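Local coordinates for protein CSE1 (Thermus thermophilus, PDB 4AN8) that forms part of the Cascade ribonucleoprotein complex of CRISPR adaptive immunity and probably contributes to the selection of invading DNA, at residues Pro237-Thr242 / Ala275-Pro280; Leu427-Leu432 / Glu467-Thr472. All blocks are in the same frame, centred on the assembly; numbering follows the deposited sequence.

Contact 1 of 2, residues Pro237-Thr242 / Ala275-Pro280; sequences PLTGRT and ATHRDP
His277 lies against the backbone of Thr239 and Gly240, where an inverse gamma turn centred on Leu238 leads into the N-cap of helix 241-245. It illustrates how one imidazole can join a helix start to a loop with packing on its face and water at its edge. CG is anti to the backbone N (chi1 176°), which sets His277 CG 3.8 Å from Thr239 CA. Gly240 N stands 3.7 Å from His277 ND1, above the ring and offset toward its rim, and Thr239 C lies over the same face. The CB of His277 meets Thr239 OG1 at 3.4 Å. That hydroxyl, anti to its own backbone N (chi1 -175°), is also 2.6 Å from a water that accepts from His277 N. Nearby, Ala275 CB packs 3.7 Å from Leu238 O.

At the other end, Arg241 extends past Pro280 obliquely, with NE 3.6 Å from Pro280 CG. Its NH1 and NH2 bond to the carbonyls of Val208 and Pro209, so the guanidinium is anchored beyond this contact. Asp279, salt-bridged through OD2 to Arg58, accepts a weak bond from a second water. This water also donates to Arg241 O at 3.1 Å, and it sits in the plane of the imidazole, 2.9 Å from His277 NE2.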
loop_
_atom_site.group_PDB
_atom_site.type_symbol
_atom_site.label_atom_id
_atom_site.label_comp_id
_atom_site.label_asym_id
_atom_site.label_seq_id
_atom_site.Cartn_x
_atom_site.Cartn_y
_atom_site.Cartn_z
ATOM N N PRO A 237 -0.285 -22.751 3.371
ATOM C CA PRO A 237 0.271 -22.110 2.180
ATOM C C PRO A 237 -0.374 -20.739 2.050
ATOM O O PRO A 237 -1.545 -20.601 2.350
ATOM C CB PRO A 237 -0.123 -23.055 1.042
ATOM C CG PRO A 237 -1.215 -23.947 1.606
ATOM C CD PRO A 237 -1.002 -24.008 3.086
ATOM N N LEU A 238 0.404 -19.734 1.662
ATOM C CA LEU A 238 -0.061 -18.358 1.569
ATOM C C LEU A 238 -0.732 -18.164 0.224
ATOM O O LEU A 238 -0.162 -17.589 -0.705
ATOM C CB LEU A 238 1.137 -17.410 1.726
ATOM C CG LEU A 238 0.978 -15.904 1.946
ATOM C CD1 LEU A 238 0.236 -15.610 3.267
ATOM C CD2 LEU A 238 2.376 -15.221 1.936
ATOM N N THR A 239 -1.949 -18.676 0.105
ATOM C CA THR A 239 -2.658 -18.619 -1.158
ATOM C C THR A 239 -4.139 -18.455 -0.894
ATOM O O THR A 239 -4.600 -18.693 0.215
ATOM C CB THR A 239 -2.422 -19.914 -1.979
ATOM O OG1 THR A 239 -3.032 -19.768 -3.260
ATOM C CG2 THR A 239 -3.015 -21.167 -1.260
ATOM N N GLY A 240 -4.899 -18.076 -1.909
ATOM C CA GLY A 240 -6.312 -17.803 -1.710
ATOM C C GLY A 240 -6.505 -16.333 -1.393
ATOM O O GLY A 240 -6.032 -15.843 -0.365
ATOM N N ARG A 241 -7.200 -15.622 -2.275
ATOM C CA ARG A 241 -7.311 -14.175 -2.159
ATOM C C ARG A 241 -7.858 -13.722 -0.801
ATOM O O ARG A 241 -7.248 -12.894 -0.134
ATOM C CB ARG A 241 -8.149 -13.583 -3.292
ATOM C CG ARG A 241 -8.149 -12.048 -3.304
ATOM C CD ARG A 241 -9.070 -11.522 -4.383
ATOM N NE ARG A 241 -8.669 -11.997 -5.702
ATOM C CZ ARG A 241 -9.322 -11.734 -6.822
ATOM N NH1 ARG A 241 -10.424 -10.965 -6.804
ATOM N NH2 ARG A 241 -8.862 -12.222 -7.964
ATOM N N THR A 242 -9.005 -14.250 -0.392
ATOM C CA THR A 242 -9.609 -13.768 0.839
ATOM C C THR A 242 -8.946 -14.366 2.052
ATOM O O THR A 242 -9.017 -13.788 3.143
ATOM C CB THR A 242 -11.125 -13.995 0.883
ATOM O OG1 THR A 242 -11.399 -15.386 1.068
ATOM C CG2 THR A 242 -11.741 -13.524 -0.418
ATOM N N ALA A 275 3.955 -20.074 -1.697
ATOM C CA ALA A 275 3.005 -20.470 -2.721
ATOM C C ALA A 275 3.117 -19.528 -3.901
ATOM O O ALA A 275 3.804 -18.509 -3.825
ATOM C CB ALA A 275 1.590 -20.477 -2.169
ATOM N N THR A 276 2.451 -19.870 -4.999
ATOM C CA THR A 276 2.528 -19.051 -6.208
ATOM C C THR A 276 1.654 -17.779 -6.148
ATOM O O THR A 276 1.956 -16.766 -6.790
ATOM C CB THR A 276 2.213 -19.883 -7.468
ATOM O OG1 THR A 276 0.894 -20.434 -7.366
ATOM C CG2 THR A 276 3.186 -21.033 -7.582
ATOM N N HIS A 277 0.592 -17.830 -5.357
ATOM C CA HIS A 277 -0.326 -16.707 -5.200
ATOM C C HIS A 277 0.347 -15.345 -5.052
ATOM O O HIS A 277 1.248 -15.165 -4.250
ATOM C CB HIS A 277 -1.232 -16.954 -3.992
ATOM C CG HIS A 277 -2.145 -15.810 -3.675
ATOM N ND1 HIS A 277 -3.369 -15.642 -4.286
ATOM C CD2 HIS A 277 -2.008 -14.774 -2.815
ATOM C CE1 HIS A 277 -3.954 -14.563 -3.801
ATOM N NE2 HIS A 277 -3.145 -14.012 -2.916
ATOM N N ARG A 278 -0.113 -14.381 -5.826
ATOM C CA ARG A 278 0.305 -12.996 -5.664
ATOM C C ARG A 278 -0.918 -12.190 -5.274
ATOM O O ARG A 278 -1.958 -12.277 -5.913
ATOM C CB ARG A 278 0.895 -12.442 -6.970
ATOM C CG ARG A 278 1.205 -10.945 -6.940
ATOM C CD ARG A 278 1.980 -10.489 -8.191
ATOM N NE ARG A 278 1.287 -10.847 -9.431
ATOM C CZ ARG A 278 0.735 -9.963 -10.253
ATOM N NH1 ARG A 278 0.822 -8.674 -9.973
ATOM N NH2 ARG A 278 0.117 -10.358 -11.355
ATOM N N ASP A 279 -0.802 -11.420 -4.208
ATOM C CA ASP A 279 -1.904 -10.572 -3.769
ATOM C C ASP A 279 -2.275 -9.581 -4.894
ATOM O O ASP A 279 -1.410 -9.022 -5.557
ATOM C CB ASP A 279 -1.514 -9.851 -2.469
ATOM C CG ASP A 279 -2.657 -9.075 -1.864
ATOM O OD1 ASP A 279 -3.019 -8.043 -2.465
ATOM O OD2 ASP A 279 -3.168 -9.465 -0.781
ATOM N N PRO A 280 -3.577 -9.397 -5.137
ATOM C CA PRO A 280 -4.046 -8.486 -6.194
ATOM C C PRO A 280 -3.491 -7.066 -6.052
ATOM O O PRO A 280 -3.371 -6.371 -7.051
ATOM C CB PRO A 280 -5.561 -8.453 -5.971
ATOM C CG PRO A 280 -5.876 -9.797 -5.366
ATOM C CD PRO A 280 -4.680 -10.133 -4.492
HETATM O O HOH W 1 1.901 -15.872 -1.942
HETATM O O HOH W 2 -1.209 -20.413 -4.950
HETATM O O HOH W 3 -4.652 -11.945 -1.540
#

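Contact 2 of 2, residues Leu427-Leu432 / Glu467-Thr472; sequences LPLERL and EAWKAT
Leu429, Thr472 and Ala468 carry most of the contact between the first turn of helix 429-446 and helix 453-476, two neighbours in the C-terminal helical bundle of Cse1. The trio exemplifies how small residues on one helix admit a larger side chain from the next. Leu429 has CG anti to its backbone N (chi1 -174°), and chi2 of 62° brings CD1 over the opposite backbone, 3.7 Å from the carbonyl carbon C of Ala468. The same methyl packs against the CB of Ala468 and comes up at the edge of the Trp469 ring, near its plane. That indole has its own partners away from this contact: NE1 bonds to Glu490 OE1, and the ring stacks with Phe493. Leu392 of helix 372-403 touches Leu429.

Ala468 is the close-fitting partner. Its CB lies 3.3 Å from Leu429 O and also meets Leu432 CB, so the methyl rests on the first turn of the facing helix. Leu432 CD2 reaches Ala471 CB at 3.9 Å.

Thr472 turns its hydroxyl toward the interface, where OG1 sits 3.5 Å from Leu429 CB and faces Pro428 CG and the amide N of Leu429 as well. It donates to Ala468 O at 3.0 Å, tilted 27° from the carbonyl plane, while Thr472 N reaches that oxygen from the opposite face. With the hydroxyl proton of Thr472 given to its own helix, the two helices meet here through close packing of methyl and methylene groups with each other and with oxygens.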
loop_
_atom_site.group_PDB
_atom_site.type_symbol
_atom_site.label_atom_id
_atom_site.label_comp_id
_atom_site.label_asym_id
_atom_site.label_seq_id
_atom_site.Cartn_x
_atom_site.Cartn_y
_atom_site.Cartn_z
ATOM N N LEU A 427 25.106 18.373 -0.470
ATOM C CA LEU A 427 24.802 19.129 -1.682
ATOM C C LEU A 427 23.345 18.898 -2.045
ATOM O O LEU A 427 22.880 17.768 -2.016
ATOM C CB LEU A 427 25.717 18.696 -2.833
ATOM C CG LEU A 427 27.228 18.896 -2.650
ATOM C CD1 LEU A 427 27.991 18.182 -3.759
ATOM C CD2 LEU A 427 27.591 20.379 -2.615
ATOM N N PRO A 428 22.615 19.968 -2.373
ATOM C CA PRO A 428 21.185 19.882 -2.703
ATOM C C PRO A 428 20.878 19.372 -4.113
ATOM O O PRO A 428 19.721 19.395 -4.527
ATOM C CB PRO A 428 20.724 21.338 -2.605
ATOM C CG PRO A 428 21.960 22.140 -2.915
ATOM C CD PRO A 428 23.097 21.358 -2.332
ATOM N N LEU A 429 21.881 18.903 -4.843
ATOM C CA LEU A 429 21.679 18.630 -6.260
ATOM C C LEU A 429 20.685 17.472 -6.549
ATOM O O LEU A 429 19.690 17.656 -7.254
ATOM C CB LEU A 429 23.033 18.399 -6.942
ATOM C CG LEU A 429 22.970 18.254 -8.456
ATOM C CD1 LEU A 429 22.442 19.531 -9.048
ATOM C CD2 LEU A 429 24.355 17.911 -9.014
ATOM N N GLU A 430 20.952 16.291 -6.001
ATOM C CA GLU A 430 20.138 15.118 -6.319
ATOM C C GLU A 430 18.773 15.194 -5.653
ATOM O O GLU A 430 17.751 14.875 -6.266
ATOM C CB GLU A 430 20.843 13.840 -5.886
ATOM C CG GLU A 430 22.038 13.448 -6.722
ATOM C CD GLU A 430 22.741 12.242 -6.135
ATOM O OE1 GLU A 430 22.250 11.107 -6.346
ATOM O OE2 GLU A 430 23.760 12.434 -5.430
ATOM N N ARG A 431 18.767 15.607 -4.390
ATOM C CA ARG A 431 17.532 15.773 -3.638
ATOM C C ARG A 431 16.566 16.694 -4.370
ATOM O O ARG A 431 15.380 16.382 -4.488
ATOM C CB ARG A 431 17.824 16.281 -2.227
ATOM C CG ARG A 431 16.602 16.495 -1.362
ATOM C CD ARG A 431 16.981 16.829 0.086
ATOM N NE ARG A 431 17.813 18.028 0.219
ATOM C CZ ARG A 431 17.352 19.278 0.162
ATOM N NH1 ARG A 431 16.061 19.512 -0.047
ATOM N NH2 ARG A 431 18.188 20.302 0.299
ATOM N N LEU A 432 17.056 17.814 -4.894
ATOM C CA LEU A 432 16.143 18.767 -5.532
ATOM C C LEU A 432 15.692 18.345 -6.929
ATOM O O LEU A 432 14.549 18.568 -7.312
ATOM C CB LEU A 432 16.728 20.180 -5.560
ATOM C CG LEU A 432 16.392 20.997 -4.317
ATOM C CD1 LEU A 432 17.344 20.635 -3.201
ATOM C CD2 LEU A 432 16.458 22.488 -4.613
ATOM N N GLU A 467 16.975 24.057 -11.838
ATOM C CA GLU A 467 16.605 24.474 -10.494
ATOM C C GLU A 467 17.524 23.874 -9.431
ATOM O O GLU A 467 17.837 24.519 -8.439
ATOM C CB GLU A 467 15.149 24.086 -10.220
ATOM C CG GLU A 467 14.583 24.619 -8.918
ATOM C CD GLU A 467 13.074 24.456 -8.831
ATOM O OE1 GLU A 467 12.567 23.355 -9.141
ATOM O OE2 GLU A 467 12.393 25.438 -8.461
ATOM N N ALA A 468 17.958 22.634 -9.629
ATOM C CA ALA A 468 18.758 21.964 -8.604
ATOM C C ALA A 468 20.214 22.421 -8.636
ATOM O O ALA A 468 20.873 22.521 -7.600
ATOM C CB ALA A 468 18.670 20.443 -8.755
ATOM N N TRP A 469 20.721 22.681 -9.832
ATOM C CA TRP A 469 22.087 23.151 -9.961
ATOM C C TRP A 469 22.187 24.606 -9.446
ATOM O O TRP A 469 23.115 24.950 -8.697
ATOM C CB TRP A 469 22.587 22.997 -11.405
ATOM C CG TRP A 469 23.924 23.624 -11.618
ATOM C CD1 TRP A 469 24.200 24.725 -12.383
ATOM C CD2 TRP A 469 25.165 23.216 -11.035
ATOM N NE1 TRP A 469 25.534 25.018 -12.313
ATOM C CE2 TRP A 469 26.152 24.109 -11.492
ATOM C CE3 TRP A 469 25.540 22.178 -10.173
ATOM C CZ2 TRP A 469 27.484 24.001 -11.117
ATOM C CZ3 TRP A 469 26.870 22.077 -9.794
ATOM C CH2 TRP A 469 27.826 22.987 -10.270
ATOM N N LYS A 470 21.208 25.434 -9.814
ATOM C CA LYS A 470 21.115 26.780 -9.259
ATOM C C LYS A 470 21.276 26.758 -7.745
ATOM O O LYS A 470 22.020 27.556 -7.182
ATOM C CB LYS A 470 19.792 27.450 -9.634
ATOM C CG LYS A 470 19.603 28.827 -9.009
ATOM C CD LYS A 470 18.312 29.481 -9.488
ATOM C CE LYS A 470 17.918 30.680 -8.628
ATOM N NZ LYS A 470 18.868 31.823 -8.748
ATOM N N ALA A 471 20.596 25.824 -7.088
ATOM C CA ALA A 471 20.638 25.746 -5.633
ATOM C C ALA A 471 21.995 25.294 -5.125
ATOM O O ALA A 471 22.406 25.645 -4.021
ATOM C CB ALA A 471 19.531 24.824 -5.115
ATOM N N THR A 472 22.692 24.504 -5.931
ATOM C CA THR A 472 24.025 24.013 -5.560
ATOM C C THR A 472 25.076 25.112 -5.771
ATOM O O THR A 472 26.012 25.225 -4.989
ATOM C CB THR A 472 24.403 22.759 -6.383
ATOM O OG1 THR A 472 23.389 21.760 -6.209
ATOM C CG2 THR A 472 25.736 22.196 -5.943
#

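Followed from the N terminus, the chain reaches contact 1 first. Residues 237-242 end strand 235-237 and start helix 241-245; after strands 250-256 and 261-273, the loop at 275-280 returns to them, closing a largely beta excursion of 32 residues. Contact 1 is complete before contact 2 opens, so the two loops are in series and neither nest nor cross. Strands 342-351 and 354-364 and helix 372-403 intervene. Contact 2 then closes an almost wholly helical loop, tying helix 429-446 to helix 453-476. The contacts lie on opposite sides of the chain's centre, about 44 Å apart between centres, each serving a separate part of the fold.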